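Local coordinates for protein N-terminal cyanobactin protease (PDB 4H6W) that probably acts as a subtilisin-like serine endopeptidase in cyanobactin maturation, this chain being the subtilase part of a longer protein, at residues L90-F95 against S108-Q113; K141-C146 against L171-A176; L238-K243 against D284-L289. All coordinates share one frame; numbering follows the deposited sequence.

The three contacts follow one another along the chain, and none nests in or crosses another. Contact 1 closes a 12-residue connection, joining the chain that follows from strand 88-91, at V92 and V94, to helix 104-116. Contact 2 closes 24 residues and ties helix 137-148 to the turn that leads into strand 175-180. Both reach the same parallel sheet, and they touch where the two helices pack together: I111 CG2 is 3.6 Å from C146 SG. Contact 3 closes 40 residues and joins the end of helix 223-243 to helix 282-289. It stands apart, its nearest atoms about 10 Å from those of contact 2 and about 13 Å from those of contact 1.

Contact 1: residues L90-F95 against S108-Q113; sequences LIVPVF and SRAIEQ
V92 and V94, on either side of P93 in sequence, each turn CG1 onto A110, and this apolar packing carries the contact. CG1 of V94 lies 3.4 Å from CB of A110, a tight approach. CG1 of V92 meets the same methyl at 3.8 Å, so both valines touch the one alanine methyl. V92 reaches it because its CG1 stands anti to the backbone N (chi1 -167°), which places that methyl on the helix side. The small side chain of A110 lets the backbones come close, with the CA atoms of V92 and A110 6.3 Å apart.

A looser contact involves the amide of Q113. Its extended chain slants across V92 and brings OE1 to 3.9 Å from V92 CG1. No hydrogen bond joins the two segments.

Within 90-95, V94 also uses its second methyl: CG2 sits 4.0 Å above the plane of the F95 ring, over its centre. The F95 side chain touches D29, the predicted charge-relay aspartate. L28 of strand 24-28 packs on both V92 and A110. Strand 88-91, helix 104-116 and strand 121-124 form a beta-alpha-beta crossover of the subtilase fold, with strand 24-28 between the two parallel strands.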
loop_
_atom_site.group_PDB
_atom_site.type_symbol
_atom_site.label_atom_id
_atom_site.label_comp_id
_atom_site.label_asym_id
_atom_site.label_seq_id
_atom_site.Cartn_x
_atom_site.Cartn_y
_atom_site.Cartn_z
ATOM N N LEU A 90 -12.868 -0.459 -1.096
ATOM C CA LEU A 90 -13.514 0.850 -1.256
ATOM C C LEU A 90 -12.688 1.773 -2.148
ATOM O O LEU A 90 -11.522 2.038 -1.872
ATOM C CB LEU A 90 -13.694 1.539 0.086
ATOM C CG LEU A 90 -14.467 0.871 1.214
ATOM C CD1 LEU A 90 -14.406 1.788 2.426
ATOM C CD2 LEU A 90 -15.907 0.594 0.827
ATOM N N ILE A 91 -13.290 2.265 -3.217
ATOM C CA ILE A 91 -12.641 3.240 -4.064
ATOM C C ILE A 91 -13.089 4.607 -3.552
ATOM O O ILE A 91 -14.280 4.884 -3.436
ATOM C CB ILE A 91 -13.009 3.025 -5.543
ATOM C CG1 ILE A 91 -12.547 1.640 -6.010
ATOM C CG2 ILE A 91 -12.393 4.096 -6.423
ATOM C CD1 ILE A 91 -13.529 0.965 -6.957
ATOM N N VAL A 92 -12.119 5.436 -3.194
ATOM C CA VAL A 92 -12.388 6.772 -2.704
ATOM C C VAL A 92 -11.473 7.744 -3.460
ATOM O O VAL A 92 -10.357 8.021 -3.018
ATOM C CB VAL A 92 -12.132 6.843 -1.195
ATOM C CG1 VAL A 92 -12.695 8.128 -0.621
ATOM C CG2 VAL A 92 -12.737 5.629 -0.513
ATOM N N PRO A 93 -11.935 8.262 -4.610
ATOM C CA PRO A 93 -11.049 9.028 -5.491
ATOM C C PRO A 93 -10.575 10.337 -4.855
ATOM O O PRO A 93 -11.380 11.068 -4.285
ATOM C CB PRO A 93 -11.929 9.323 -6.720
ATOM C CG PRO A 93 -13.129 8.449 -6.564
ATOM C CD PRO A 93 -13.323 8.316 -5.082
ATOM N N VAL A 94 -9.277 10.618 -4.947
ATOM C CA VAL A 94 -8.717 11.847 -4.401
ATOM C C VAL A 94 -8.161 12.771 -5.478
ATOM O O VAL A 94 -7.791 13.898 -5.171
ATOM C CB VAL A 94 -7.638 11.594 -3.321
ATOM C CG1 VAL A 94 -8.257 10.944 -2.100
ATOM C CG2 VAL A 94 -6.483 10.755 -3.865
ATOM N N PHE A 95 -8.075 12.300 -6.724
ATOM C CA PHE A 95 -7.829 13.220 -7.850
ATOM C C PHE A 95 -8.663 12.960 -9.088
ATOM O O PHE A 95 -9.064 11.829 -9.343
ATOM C CB PHE A 95 -6.341 13.385 -8.258
ATOM C CG PHE A 95 -5.397 12.325 -7.747
ATOM C CD1 PHE A 95 -5.468 11.018 -8.192
ATOM C CD2 PHE A 95 -4.372 12.673 -6.861
ATOM C CE1 PHE A 95 -4.571 10.059 -7.717
ATOM C CE2 PHE A 95 -3.467 11.724 -6.392
ATOM C CZ PHE A 95 -3.569 10.411 -6.822
ATOM N N SER A 108 -7.400 14.368 3.488
ATOM C CA SER A 108 -7.880 14.197 4.838
ATOM C C SER A 108 -9.382 13.884 4.836
ATOM O O SER A 108 -9.863 13.134 5.687
ATOM C CB SER A 108 -7.564 15.440 5.673
ATOM O OG SER A 108 -8.415 16.511 5.326
ATOM N N ARG A 109 -10.121 14.443 3.880
ATOM C CA ARG A 109 -11.549 14.144 3.788
ATOM C C ARG A 109 -11.756 12.703 3.342
ATOM O O ARG A 109 -12.617 12.001 3.873
ATOM C CB ARG A 109 -12.266 15.084 2.817
ATOM C CG ARG A 109 -12.507 16.496 3.329
ATOM C CD ARG A 109 -13.793 17.040 2.737
ATOM N NE ARG A 109 -13.869 18.497 2.806
ATOM C CZ ARG A 109 -13.414 19.324 1.864
ATOM N NH1 ARG A 109 -12.834 18.848 0.764
ATOM N NH2 ARG A 109 -13.540 20.637 2.026
ATOM N N ALA A 110 -10.956 12.260 2.374
ATOM C CA ALA A 110 -11.066 10.908 1.872
ATOM C C ALA A 110 -10.711 9.910 2.980
ATOM O O ALA A 110 -11.438 8.930 3.197
ATOM C CB ALA A 110 -10.199 10.720 0.642
ATOM N N ILE A 111 -9.626 10.175 3.706
ATOM C CA ILE A 111 -9.244 9.297 4.818
ATOM C C ILE A 111 -10.398 9.214 5.817
ATOM O O ILE A 111 -10.819 8.119 6.191
ATOM C CB ILE A 111 -7.941 9.746 5.520
ATOM C CG1 ILE A 111 -6.773 9.697 4.550
ATOM C CG2 ILE A 111 -7.627 8.849 6.710
ATOM C CD1 ILE A 111 -5.584 10.505 4.998
ATOM N N GLU A 112 -10.930 10.373 6.205
ATOM C CA GLU A 112 -12.056 10.430 7.132
ATOM C C GLU A 112 -13.216 9.561 6.642
ATOM O O GLU A 112 -13.833 8.827 7.417
ATOM C CB GLU A 112 -12.513 11.870 7.367
ATOM C CG GLU A 112 -13.644 11.996 8.392
ATOM C CD GLU A 112 -14.125 13.431 8.582
ATOM O OE1 GLU A 112 -14.647 14.023 7.608
ATOM O OE2 GLU A 112 -13.985 13.964 9.707
ATOM N N GLN A 113 -13.490 9.634 5.350
ATOM C CA GLN A 113 -14.585 8.870 4.775
ATOM C C GLN A 113 -14.273 7.370 4.762
ATOM O O GLN A 113 -15.144 6.546 5.098
ATOM C CB GLN A 113 -14.928 9.375 3.380
ATOM C CG GLN A 113 -16.294 8.916 2.920
ATOM C CD GLN A 113 -16.664 9.446 1.549
ATOM O OE1 GLN A 113 -15.801 9.923 0.801
ATOM N NE2 GLN A 113 -17.963 9.366 1.207
#

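Contact 2: residues K141-C146 against L171-A176; sequences KAIQLC and LPTVLA
I143 is the centre of this contact, and its CG1, CG2 and CD1 all touch 171-174. CG1 touches CD1 of L171 at 3.8 Å. CD1 meets CG2 of V174 at 4.0 Å. CG2, anti to the backbone N while CG1 has chi1 -52°, reaches the turn and lies 3.4 Å from both P172 O and T173 OG1.

L171 offers a single methyl, CD1, and its side chain crosses that of I143 at about a right angle. V174 also crosses I143 nearly at right angles, with CG2 as the touching branch. These two residues are the first and last of a type II beta turn, closed by a backbone bond from V174 N to L171 O (3.2 Å). The turn brings L171 and V174 onto the same isoleucine.

No direct hydrogen bond joins the segments. A water bridges them instead, donating to I143 O at 2.9 Å and to T173 OG1 at 2.6 Å.

L153 of strand 152-156 packs on both I143 and V174. I143 joins its helix 137-148 to strand 152-156 and to the turn entering strand 175-180, while A142 and C146 of the same helix face helix 104-116.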
loop_
_atom_site.group_PDB
_atom_site.type_symbol
_atom_site.label_atom_id
_atom_site.label_comp_id
_atom_site.label_asym_id
_atom_site.label_seq_id
_atom_site.Cartn_x
_atom_site.Cartn_y
_atom_site.Cartn_z
ATOM N N LYS A 141 -4.845 15.364 11.753
ATOM C CA LYS A 141 -6.055 14.878 12.416
ATOM C C LYS A 141 -6.644 13.626 11.771
ATOM O O LYS A 141 -7.202 12.774 12.461
ATOM C CB LYS A 141 -7.132 15.973 12.445
ATOM C CG LYS A 141 -6.796 17.177 13.315
ATOM C CD LYS A 141 -8.053 17.841 13.846
ATOM C CE LYS A 141 -7.761 19.232 14.394
ATOM N NZ LYS A 141 -7.250 19.225 15.795
ATOM N N ALA A 142 -6.553 13.533 10.449
ATOM C CA ALA A 142 -6.986 12.330 9.725
ATOM C C ALA A 142 -6.169 11.102 10.158
ATOM O O ALA A 142 -6.725 10.032 10.403
ATOM C CB ALA A 142 -6.883 12.548 8.217
ATOM N N ILE A 143 -4.852 11.281 10.273
ATOM C CA ILE A 143 -3.953 10.241 10.754
ATOM C C ILE A 143 -4.245 9.926 12.231
ATOM O O ILE A 143 -4.179 8.766 12.661
ATOM C CB ILE A 143 -2.475 10.661 10.571
ATOM C CG1 ILE A 143 -2.185 11.103 9.120
ATOM C CG2 ILE A 143 -1.527 9.563 11.046
ATOM C CD1 ILE A 143 -2.528 10.073 8.050
ATOM N N GLN A 144 -4.574 10.960 13.003
ATOM C CA GLN A 144 -5.011 10.775 14.384
ATOM C C GLN A 144 -6.287 9.950 14.477
ATOM O O GLN A 144 -6.408 9.092 15.351
ATOM C CB GLN A 144 -5.217 12.119 15.072
ATOM C CG GLN A 144 -3.913 12.813 15.425
ATOM C CD GLN A 144 -4.118 14.199 16.019
ATOM O OE1 GLN A 144 -5.212 14.550 16.478
ATOM N NE2 GLN A 144 -3.056 14.992 16.016
ATOM N N LEU A 145 -7.231 10.216 13.576
ATOM C CA LEU A 145 -8.467 9.451 13.499
ATOM C C LEU A 145 -8.172 7.963 13.276
ATOM O O LEU A 145 -8.772 7.102 13.931
ATOM C CB LEU A 145 -9.379 9.994 12.394
ATOM C CG LEU A 145 -10.770 9.356 12.272
ATOM C CD1 LEU A 145 -11.678 9.833 13.395
ATOM C CD2 LEU A 145 -11.399 9.643 10.925
ATOM N N CYS A 146 -7.230 7.674 12.378
ATOM C CA CYS A 146 -6.814 6.293 12.096
ATOM C C CYS A 146 -6.210 5.614 13.312
ATOM O O CYS A 146 -6.502 4.445 13.580
ATOM C CB CYS A 146 -5.785 6.258 10.960
ATOM S SG CYS A 146 -6.428 6.750 9.357
ATOM N N LEU A 171 4.456 11.027 8.026
ATOM C CA LEU A 171 3.733 11.302 9.259
ATOM C C LEU A 171 3.753 10.118 10.232
ATOM O O LEU A 171 3.661 8.959 9.816
ATOM C CB LEU A 171 2.290 11.677 8.919
ATOM C CG LEU A 171 2.127 12.946 8.073
ATOM C CD1 LEU A 171 0.669 13.313 7.953
ATOM C CD2 LEU A 171 2.890 14.093 8.708
ATOM N N PRO A 172 3.857 10.408 11.540
ATOM C CA PRO A 172 3.890 9.358 12.566
ATOM C C PRO A 172 2.700 8.400 12.489
ATOM O O PRO A 172 1.563 8.819 12.213
ATOM C CB PRO A 172 3.853 10.150 13.880
ATOM C CG PRO A 172 4.395 11.504 13.530
ATOM C CD PRO A 172 3.929 11.763 12.129
ATOM N N THR A 173 2.989 7.120 12.730
ATOM C CA THR A 173 2.026 6.003 12.709
ATOM C C THR A 173 1.654 5.513 11.291
ATOM O O THR A 173 0.948 4.508 11.127
ATOM C CB THR A 173 0.765 6.253 13.588
ATOM O OG1 THR A 173 -0.136 7.138 12.905
ATOM C CG2 THR A 173 1.144 6.825 14.974
ATOM N N VAL A 174 2.147 6.210 10.273
ATOM C CA VAL A 174 1.954 5.770 8.899
ATOM C C VAL A 174 2.998 4.726 8.532
ATOM O O VAL A 174 4.148 4.775 9.018
ATOM C CB VAL A 174 2.021 6.961 7.928
ATOM C CG1 VAL A 174 1.980 6.489 6.477
ATOM C CG2 VAL A 174 0.872 7.919 8.230
ATOM N N LEU A 175 2.603 3.765 7.694
ATOM C CA LEU A 175 3.577 2.838 7.127
ATOM C C LEU A 175 4.010 3.362 5.751
ATOM O O LEU A 175 3.192 3.502 4.827
ATOM C CB LEU A 175 3.016 1.416 7.065
ATOM C CG LEU A 175 3.855 0.290 6.433
ATOM C CD1 LEU A 175 5.241 0.227 7.033
ATOM C CD2 LEU A 175 3.184 -1.066 6.580
ATOM N N ALA A 176 5.293 3.688 5.634
ATOM C CA ALA A 176 5.839 4.242 4.399
ATOM C C ALA A 176 6.415 3.109 3.553
ATOM O O ALA A 176 6.938 2.143 4.099
ATOM C CB ALA A 176 6.910 5.275 4.718
HETATM O O HOH W 1 -2.492 6.406 12.164
#

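Contact 3: residues L238-K243 against D284-L289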
loop_
_atom_site.group_PDB
_atom_site.type_symbol
_atom_site.label_atom_id
_atom_site.label_comp_id
_atom_site.label_asym_id
_atom_site.label_seq_id
_atom_site.Cartn_x
_atom_site.Cartn_y
_atom_site.Cartn_z
ATOM N N LEU A 238 -4.150 -9.645 8.064
ATOM C CA LEU A 238 -5.339 -9.444 8.890
ATOM C C LEU A 238 -6.324 -10.604 8.709
ATOM O O LEU A 238 -6.953 -11.031 9.677
ATOM C CB LEU A 238 -6.015 -8.098 8.602
ATOM C CG LEU A 238 -5.316 -6.814 9.087
ATOM C CD1 LEU A 238 -5.871 -5.561 8.413
ATOM C CD2 LEU A 238 -5.360 -6.682 10.609
ATOM N N SER A 239 -6.448 -11.109 7.483
ATOM C CA SER A 239 -7.346 -12.240 7.187
ATOM C C SER A 239 -6.855 -13.496 7.899
ATOM O O SER A 239 -7.664 -14.298 8.387
ATOM C CB SER A 239 -7.414 -12.508 5.685
ATOM O OG SER A 239 -7.778 -11.332 4.972
ATOM N N LEU A 240 -5.525 -13.635 7.962
ATOM C CA LEU A 240 -4.867 -14.759 8.610
ATOM C C LEU A 240 -5.129 -14.777 10.130
ATOM O O LEU A 240 -5.332 -15.845 10.728
ATOM C CB LEU A 240 -3.376 -14.726 8.293
ATOM C CG LEU A 240 -2.498 -15.819 8.903
ATOM C CD1 LEU A 240 -2.863 -17.182 8.330
ATOM C CD2 LEU A 240 -1.023 -15.514 8.667
ATOM N N GLN A 241 -5.157 -13.596 10.741
ATOM C CA GLN A 241 -5.544 -13.468 12.150
ATOM C C GLN A 241 -6.979 -13.947 12.390
ATOM O O GLN A 241 -7.243 -14.645 13.380
ATOM C CB GLN A 241 -5.385 -12.027 12.643
ATOM C CG GLN A 241 -3.957 -11.498 12.633
ATOM C CD GLN A 241 -3.845 -10.128 13.295
ATOM O OE1 GLN A 241 -4.456 -9.159 12.845
ATOM N NE2 GLN A 241 -3.074 -10.046 14.376
ATOM N N ILE A 242 -7.905 -13.563 11.503
ATOM C CA ILE A 242 -9.295 -14.031 11.603
ATOM C C ILE A 242 -9.308 -15.557 11.506
ATOM O O ILE A 242 -9.896 -16.236 12.346
ATOM C CB ILE A 242 -10.227 -13.477 10.498
ATOM C CG1 ILE A 242 -10.003 -11.975 10.243
ATOM C CG2 ILE A 242 -11.677 -13.814 10.816
ATOM C CD1 ILE A 242 -11.042 -11.027 10.796
ATOM N N LYS A 243 -8.628 -16.086 10.492
ATOM C CA LYS A 243 -8.543 -17.532 10.283
ATOM C C LYS A 243 -8.117 -18.267 11.559
ATOM O O LYS A 243 -8.587 -19.379 11.841
ATOM C CB LYS A 243 -7.580 -17.847 9.144
ATOM C CG LYS A 243 -7.641 -19.272 8.633
ATOM C CD LYS A 243 -6.453 -19.530 7.716
ATOM C CE LYS A 243 -6.484 -20.928 7.123
ATOM N NZ LYS A 243 -7.620 -21.043 6.182
ATOM N N ASP A 284 8.698 -13.970 7.591
ATOM C CA ASP A 284 9.070 -13.406 8.873
ATOM C C ASP A 284 7.982 -12.495 9.463
ATOM O O ASP A 284 7.773 -12.509 10.680
ATOM C CB ASP A 284 10.414 -12.702 8.749
ATOM C CG ASP A 284 11.559 -13.671 8.444
ATOM O OD1 ASP A 284 11.356 -14.907 8.515
ATOM O OD2 ASP A 284 12.678 -13.205 8.137
ATOM N N ALA A 285 7.265 -11.753 8.611
ATOM C CA ALA A 285 6.088 -10.985 9.055
ATOM C C ALA A 285 5.028 -11.861 9.728
ATOM O O ALA A 285 4.513 -11.536 10.809
ATOM C CB ALA A 285 5.489 -10.211 7.896
ATOM N N ILE A 286 4.711 -12.988 9.096
ATOM C CA ILE A 286 3.813 -13.985 9.694
ATOM C C ILE A 286 4.345 -14.429 11.063
ATOM O O ILE A 286 3.613 -14.424 12.061
ATOM C CB ILE A 286 3.648 -15.199 8.751
ATOM C CG1 ILE A 286 3.038 -14.731 7.425
ATOM C CG2 ILE A 286 2.816 -16.303 9.414
ATOM C CD1 ILE A 286 3.207 -15.683 6.254
ATOM N N GLU A 287 5.632 -14.787 11.101
ATOM C CA GLU A 287 6.270 -15.264 12.321
ATOM C C GLU A 287 6.165 -14.236 13.440
ATOM O O GLU A 287 5.757 -14.578 14.540
ATOM C CB GLU A 287 7.728 -15.644 12.064
ATOM C CG GLU A 287 8.417 -16.278 13.268
ATOM C CD GLU A 287 9.759 -16.924 12.932
ATOM O OE1 GLU A 287 9.806 -17.823 12.047
ATOM O OE2 GLU A 287 10.771 -16.553 13.571
ATOM N N HIS A 288 6.512 -12.979 13.149
ATOM C CA HIS A 288 6.408 -11.906 14.125
ATOM C C HIS A 288 4.986 -11.604 14.606
ATOM O O HIS A 288 4.788 -11.218 15.753
ATOM C CB HIS A 288 7.045 -10.642 13.576
ATOM C CG HIS A 288 8.529 -10.610 13.738
ATOM N ND1 HIS A 288 9.369 -10.094 12.782
ATOM C CD2 HIS A 288 9.324 -11.047 14.742
ATOM C CE1 HIS A 288 10.618 -10.209 13.190
ATOM N NE2 HIS A 288 10.619 -10.786 14.376
ATOM N N LEU A 289 4.002 -11.768 13.722
ATOM C CA LEU A 289 2.621 -11.441 14.043
ATOM C C LEU A 289 1.920 -12.567 14.788
ATOM O O LEU A 289 1.247 -12.344 15.803
ATOM C CB LEU A 289 1.867 -11.119 12.767
ATOM C CG LEU A 289 0.376 -10.813 12.896
ATOM C CD1 LEU A 289 0.173 -9.491 13.629
ATOM C CD2 LEU A 289 -0.264 -10.801 11.500
#
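L240 and I286 meet methyl to methyl, CD2 to CG2, at 4.0 Å, and their side chains cross at about a right angle. The contact is helix-to-helix packing in the subtilase fold. It joins the last turns of helix 223-243, the long helix whose first turn holds S224, the predicted charge-relay serine, to helix 282-289, the last helix modelled in this chain.

The second pair is Q241 and L289. L289 crosses the glutamine at about a right angle, with CD2 3.9 Å from Q241 CG and CD1 at the amide end. L289 reaches across because its CG is anti to the backbone N (chi1 177°). L240 takes the same first torsion for its own approach to I286. No hydrogen bond joins 238-243 to 284-289, and the nearest CA atoms of the two segments, those of Q241 and L289, are 8.6 Å apart.

Further out, L13 of helix 10-16 packs on both L240 and I286. L237, on the long helix, touches I286 and L289. Helix 250-259 adds V253 against Q241 and A256 against L289.

The Q241 amide is fixed by a partner outside the segments: its OE1 accepts a hydrogen bond from the backbone N of D249. Its NE2 then rests 3.4 Å from L289 CD1.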